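Local coordinates for esterase (Sinorhizobium meliloti 1021, PDB 4TX1), which is a carbohydrate acetylesterase of the SGNH-hydrolase family, which probably cleaves acetyl esters and may also act on aryl esters, at residues Tyr27-Ser32 / Thr196-Val201; Thr15-Gly20 / Thr84-His89. One frame throughout, in Å; residues are numbered along the deposited sequence.

In the fold
Both contacts belong to one SGNH-hydrolase domain, but they lie on opposite sides of the chain's centre, with their own centres 26 Å apart and their nearest atoms about 10 Å apart. Contact 2 joins strand 14-20 of the five-stranded parallel sheet to helix 78-89 in the buried interior. Contact 1 brings the short strand 27-28 and the turn after it against the loop between strand 185-188 and helix 205-223. Along the chain the four segments alternate: 15-20, 27-32, 84-89, 196-201. The chain leaving strand 14-20 reaches the 27-32 side of contact 1 within a few residues, and D199, on its other side, probably belongs to the catalytic triad. Residues of both contacts also touch the second subunit.

Contact 1. Residues Tyr27-Ser32 / Thr196-Val201; sequences YDATGS and TPIDGV
The side chain of D199 has CG between its backbone N and carbonyl carbon (chi1 69°), and from there its OD2 comes to 3.4 Å from CB of A29. In I198, CG1 stands anti to the carbonyl carbon (chi1 -68°), which leaves CG2 anti to the backbone N and against A29 CB at 4.0 Å. The extended chi2 (172°) carries CD1 to T30 OG1, the two side chains crossing obliquely. A29 thus presents one methyl group to both I198 and D199, and no hydrogen bond joins the segments.

Each segment is instead braced from within. D28 OD1 closes an Asx turn by accepting from T30 N at 3.0 Å, and T196 OG1 closes an ST turn with I198 N. D199 OD1 forms a second Asx turn with V201 N, met on the anti side of the carboxylate, while OD2 is hydrogen-bonded to H202 ND1, whose ring stacks on Y27. An alanine at D199 would probably leave H202 ND1 without its carboxylate partner and V201 N without its turn partner. D199, H202 and S22 have an arrangement consistent with the Ser-His-Asp triad of SGNH hydrolases, so the carboxylate, bonded through both oxygens, probably orients the histidine for ester hydrolysis.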
loop_
_atom_site.group_PDB
_atom_site.type_symbol
_atom_site.label_atom_id
_atom_site.label_comp_id
_atom_site.label_asym_id
_atom_site.label_seq_id
_atom_site.Cartn_x
_atom_site.Cartn_y
_atom_site.Cartn_z
ATOM N N TYR A 27 -20.489 20.551 -4.632
ATOM C CA TYR A 27 -21.398 20.075 -3.596
ATOM C C TYR A 27 -22.502 21.056 -3.202
ATOM O O TYR A 27 -22.246 22.122 -2.757
ATOM C CB TYR A 27 -20.642 19.589 -2.341
ATOM C CG TYR A 27 -21.496 18.760 -1.429
ATOM C CD1 TYR A 27 -21.514 17.398 -1.529
ATOM C CD2 TYR A 27 -22.285 19.329 -0.458
ATOM C CE1 TYR A 27 -22.333 16.634 -0.742
ATOM C CE2 TYR A 27 -23.091 18.560 0.346
ATOM C CZ TYR A 27 -23.114 17.214 0.190
ATOM O OH TYR A 27 -23.883 16.410 0.956
ATOM N N ASP A 28 -23.735 20.624 -3.372
ATOM C CA ASP A 28 -24.953 21.464 -3.055
ATOM C C ASP A 28 -25.433 20.992 -1.688
ATOM O O ASP A 28 -26.060 19.914 -1.510
ATOM C CB ASP A 28 -26.039 21.182 -4.089
ATOM C CG ASP A 28 -27.397 21.729 -3.652
ATOM O OD1 ASP A 28 -27.410 22.694 -2.851
ATOM O OD2 ASP A 28 -28.397 21.141 -4.072
ATOM N N ALA A 29 -25.160 21.793 -0.705
ATOM C CA ALA A 29 -25.516 21.562 0.678
ATOM C C ALA A 29 -27.038 21.587 0.935
ATOM O O ALA A 29 -27.484 21.011 1.922
ATOM C CB ALA A 29 -24.809 22.584 1.539
ATOM N N THR A 30 -27.780 22.255 0.087
ATOM C CA THR A 30 -29.258 22.391 0.312
ATOM C C THR A 30 -29.935 21.115 -0.058
ATOM O O THR A 30 -30.640 20.584 0.791
ATOM C CB THR A 30 -29.917 23.556 -0.455
ATOM O OG1 THR A 30 -29.356 24.810 0.003
ATOM C CG2 THR A 30 -31.542 23.550 -0.330
ATOM N N GLY A 31 -29.588 20.573 -1.225
ATOM C CA GLY A 31 -30.148 19.308 -1.745
ATOM C C GLY A 31 -29.302 18.037 -1.485
ATOM O O GLY A 31 -29.742 16.941 -1.784
ATOM N N SER A 32 -28.139 18.175 -0.870
ATOM C CA SER A 32 -27.134 17.105 -0.719
ATOM C C SER A 32 -26.935 16.383 -2.044
ATOM O O SER A 32 -27.072 15.111 -2.148
ATOM C CB SER A 32 -27.534 16.114 0.373
ATOM O OG SER A 32 -27.759 16.807 1.596
ATOM N N THR A 196 -21.299 28.584 2.783
ATOM C CA THR A 196 -22.642 28.606 3.293
ATOM C C THR A 196 -22.740 28.174 4.748
ATOM O O THR A 196 -22.200 27.161 5.176
ATOM C CB THR A 196 -23.632 27.827 2.428
ATOM O OG1 THR A 196 -24.883 27.729 3.157
ATOM C CG2 THR A 196 -23.131 26.410 2.180
ATOM N N PRO A 197 -23.462 28.922 5.592
ATOM C CA PRO A 197 -23.670 28.462 6.944
ATOM C C PRO A 197 -24.571 27.229 7.166
ATOM O O PRO A 197 -24.651 26.769 8.277
ATOM C CB PRO A 197 -24.262 29.705 7.700
ATOM C CG PRO A 197 -24.826 30.457 6.603
ATOM C CD PRO A 197 -24.044 30.271 5.325
ATOM N N ILE A 198 -25.196 26.730 6.131
ATOM C CA ILE A 198 -25.953 25.450 6.150
ATOM C C ILE A 198 -25.010 24.333 6.726
ATOM O O ILE A 198 -25.410 23.483 7.508
ATOM C CB ILE A 198 -26.442 25.102 4.758
ATOM C CG1 ILE A 198 -27.524 26.107 4.327
ATOM C CG2 ILE A 198 -27.041 23.716 4.719
ATOM C CD1 ILE A 198 -27.980 26.012 2.859
ATOM N N ASP A 199 -23.723 24.431 6.359
ATOM C CA ASP A 199 -22.736 23.461 6.881
ATOM C C ASP A 199 -21.337 23.971 7.139
ATOM O O ASP A 199 -20.482 23.203 7.626
ATOM C CB ASP A 199 -22.692 22.190 6.008
ATOM C CG ASP A 199 -22.106 22.390 4.623
ATOM O OD1 ASP A 199 -21.322 23.341 4.371
ATOM O OD2 ASP A 199 -22.436 21.519 3.713
ATOM N N GLY A 200 -21.090 25.231 6.835
ATOM C CA GLY A 200 -19.857 25.909 7.186
ATOM C C GLY A 200 -18.708 25.797 6.193
ATOM O O GLY A 200 -17.700 26.528 6.302
ATOM N N VAL A 201 -18.814 24.869 5.239
ATOM C CA VAL A 201 -17.667 24.523 4.391
ATOM C C VAL A 201 -17.926 24.572 2.892
ATOM O O VAL A 201 -17.027 24.889 2.142
ATOM C CB VAL A 201 -17.116 23.127 4.858
ATOM C CG1 VAL A 201 -18.082 22.008 4.540
ATOM C CG2 VAL A 201 -15.725 22.813 4.198
#

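Contact 2. Residues Thr15-Gly20 / Thr84-His89; sequences TVLCYG and TVLHTH
L17 reaches from the strand into the face of the helix and meets three of its residues. With CG anti to the backbone N (chi1 173°) the side chain extends to the helix, and chi2 (71°) sets CD1 3.9 Å from V85 CG1 and 4.0 Å from H89 CD2, whereas CD2 touches L86 CD2 at 3.9 Å. The leucine crosses each of the three side chains at about a right angle. V85 is shared between two strand residues: CG1 faces both methyls of L17, and CG2 approaches Y19 CE1 at 4.1 Å. The Y19 hydroxyl is hydrogen-bonded to G78 O, at the first residue of the same helix.

Strand 14-20 is an inner strand of the parallel sheet in this three-layer alpha/beta/alpha SGNH fold, and helix 78-89 packs on it nearly antiparallel, at 157°, with the axes of the two segments 10.3 Å apart. H89 stands at the C-terminal end of the helix. V85 CG1 lies at the edge of its imidazole, in plane, and T88 CG2 sits over the ring centre on one face, 3.6 Å above the plane. H89 NE2 is hydrogen-bonded to E58 of the adjacent strand 53-59, and H89 O accepts from a water at 2.9 Å that T15 OG1 reaches only weakly.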
loop_
_atom_site.group_PDB
_atom_site.type_symbol
_atom_site.label_atom_id
_atom_site.label_comp_id
_atom_site.label_asym_id
_atom_site.label_seq_id
_atom_site.Cartn_x
_atom_site.Cartn_y
_atom_site.Cartn_z
ATOM N N THR A 15 -4.439 23.530 -22.126
ATOM C CA THR A 15 -5.190 22.586 -21.312
ATOM C C THR A 15 -4.963 22.970 -19.873
ATOM O O THR A 15 -3.830 23.316 -19.460
ATOM C CB THR A 15 -4.718 21.156 -21.515
ATOM O OG1 THR A 15 -4.873 20.809 -22.914
ATOM C CG2 THR A 15 -5.627 20.150 -20.621
ATOM N N VAL A 16 -6.058 22.977 -19.124
ATOM C CA VAL A 16 -6.029 23.418 -17.730
ATOM C C VAL A 16 -6.609 22.297 -16.875
ATOM O O VAL A 16 -7.739 21.869 -17.120
ATOM C CB VAL A 16 -6.948 24.641 -17.478
ATOM C CG1 VAL A 16 -6.916 25.122 -16.046
ATOM C CG2 VAL A 16 -6.583 25.830 -18.429
ATOM N N LEU A 17 -5.851 21.846 -15.877
ATOM C CA LEU A 17 -6.364 20.874 -14.893
ATOM C C LEU A 17 -6.745 21.588 -13.628
ATOM O O LEU A 17 -5.934 22.341 -13.037
ATOM C CB LEU A 17 -5.316 19.777 -14.577
ATOM C CG LEU A 17 -5.639 18.777 -13.423
ATOM C CD1 LEU A 17 -6.749 17.834 -13.856
ATOM C CD2 LEU A 17 -4.315 18.067 -13.087
ATOM N N CYS A 18 -7.953 21.286 -13.163
ATOM C CA CYS A 18 -8.494 21.837 -11.928
ATOM C C CYS A 18 -8.587 20.729 -10.876
ATOM O O CYS A 18 -9.406 19.811 -11.004
ATOM C CB CYS A 18 -9.850 22.421 -12.088
ATOM S SG CYS A 18 -9.904 23.740 -13.375
ATOM N N TYR A 19 -7.679 20.779 -9.939
ATOM C CA TYR A 19 -7.527 19.713 -8.911
ATOM C C TYR A 19 -7.987 20.174 -7.609
ATOM O O TYR A 19 -7.392 21.063 -6.950
ATOM C CB TYR A 19 -6.063 19.283 -8.861
ATOM C CG TYR A 19 -5.767 17.947 -8.155
ATOM C CD1 TYR A 19 -6.198 16.744 -8.723
ATOM C CD2 TYR A 19 -5.088 17.893 -6.957
ATOM C CE1 TYR A 19 -5.873 15.514 -8.162
ATOM C CE2 TYR A 19 -4.843 16.647 -6.315
ATOM C CZ TYR A 19 -5.203 15.471 -6.959
ATOM O OH TYR A 19 -4.919 14.235 -6.420
ATOM N N GLY A 20 -9.096 19.581 -7.127
ATOM C CA GLY A 20 -9.671 20.035 -5.887
ATOM C C GLY A 20 -10.557 19.009 -5.188
ATOM O O GLY A 20 -10.413 17.797 -5.414
ATOM N N THR A 84 -1.093 10.107 -11.004
ATOM C CA THR A 84 -1.966 9.404 -11.903
ATOM C C THR A 84 -2.884 10.362 -12.655
ATOM O O THR A 84 -3.049 10.213 -13.890
ATOM C CB THR A 84 -2.814 8.412 -11.144
ATOM O OG1 THR A 84 -1.899 7.454 -10.518
ATOM C CG2 THR A 84 -3.802 7.676 -12.043
ATOM N N VAL A 85 -3.370 11.407 -11.988
ATOM C CA VAL A 85 -4.175 12.453 -12.644
ATOM C C VAL A 85 -3.370 13.286 -13.642
ATOM O O VAL A 85 -3.779 13.503 -14.798
ATOM C CB VAL A 85 -4.860 13.282 -11.579
ATOM C CG1 VAL A 85 -5.710 14.417 -12.195
ATOM C CG2 VAL A 85 -5.796 12.353 -10.786
ATOM N N LEU A 86 -2.155 13.655 -13.244
ATOM C CA LEU A 86 -1.276 14.424 -14.165
ATOM C C LEU A 86 -1.000 13.611 -15.430
ATOM O O LEU A 86 -1.039 14.070 -16.571
ATOM C CB LEU A 86 0.004 14.740 -13.463
ATOM C CG LEU A 86 -0.019 15.740 -12.323
ATOM C CD1 LEU A 86 1.334 15.836 -11.619
ATOM C CD2 LEU A 86 -0.536 17.179 -12.682
ATOM N N HIS A 87 -0.749 12.348 -15.223
ATOM C CA HIS A 87 -0.368 11.479 -16.292
ATOM C C HIS A 87 -1.504 11.227 -17.275
ATOM O O HIS A 87 -1.271 11.130 -18.464
ATOM C CB HIS A 87 0.192 10.131 -15.745
ATOM C CG HIS A 87 1.301 9.542 -16.575
ATOM N ND1 HIS A 87 2.618 10.016 -16.548
ATOM C CD2 HIS A 87 1.287 8.464 -17.380
ATOM C CE1 HIS A 87 3.347 9.255 -17.356
ATOM N NE2 HIS A 87 2.584 8.308 -17.862
ATOM N N THR A 88 -2.718 11.101 -16.758
ATOM C CA THR A 88 -3.909 10.908 -17.550
ATOM C C THR A 88 -4.187 12.112 -18.440
ATOM O O THR A 88 -4.764 11.990 -19.539
ATOM C CB THR A 88 -5.104 10.790 -16.561
ATOM O OG1 THR A 88 -4.928 9.569 -15.782
ATOM C CG2 THR A 88 -6.411 10.711 -17.335
ATOM N N HIS A 89 -3.873 13.290 -17.970
ATOM C CA HIS A 89 -4.340 14.510 -18.671
ATOM C C HIS A 89 -3.231 15.277 -19.386
ATOM O O HIS A 89 -3.530 16.308 -20.043
ATOM C CB HIS A 89 -5.140 15.387 -17.696
ATOM C CG HIS A 89 -6.412 14.762 -17.236
ATOM N ND1 HIS A 89 -7.389 14.319 -18.103
ATOM C CD2 HIS A 89 -6.828 14.404 -15.980
ATOM C CE1 HIS A 89 -8.366 13.746 -17.402
ATOM N NE2 HIS A 89 -8.041 13.780 -16.110
HETATM O O HOH W 1 -3.680 17.669 -22.655
#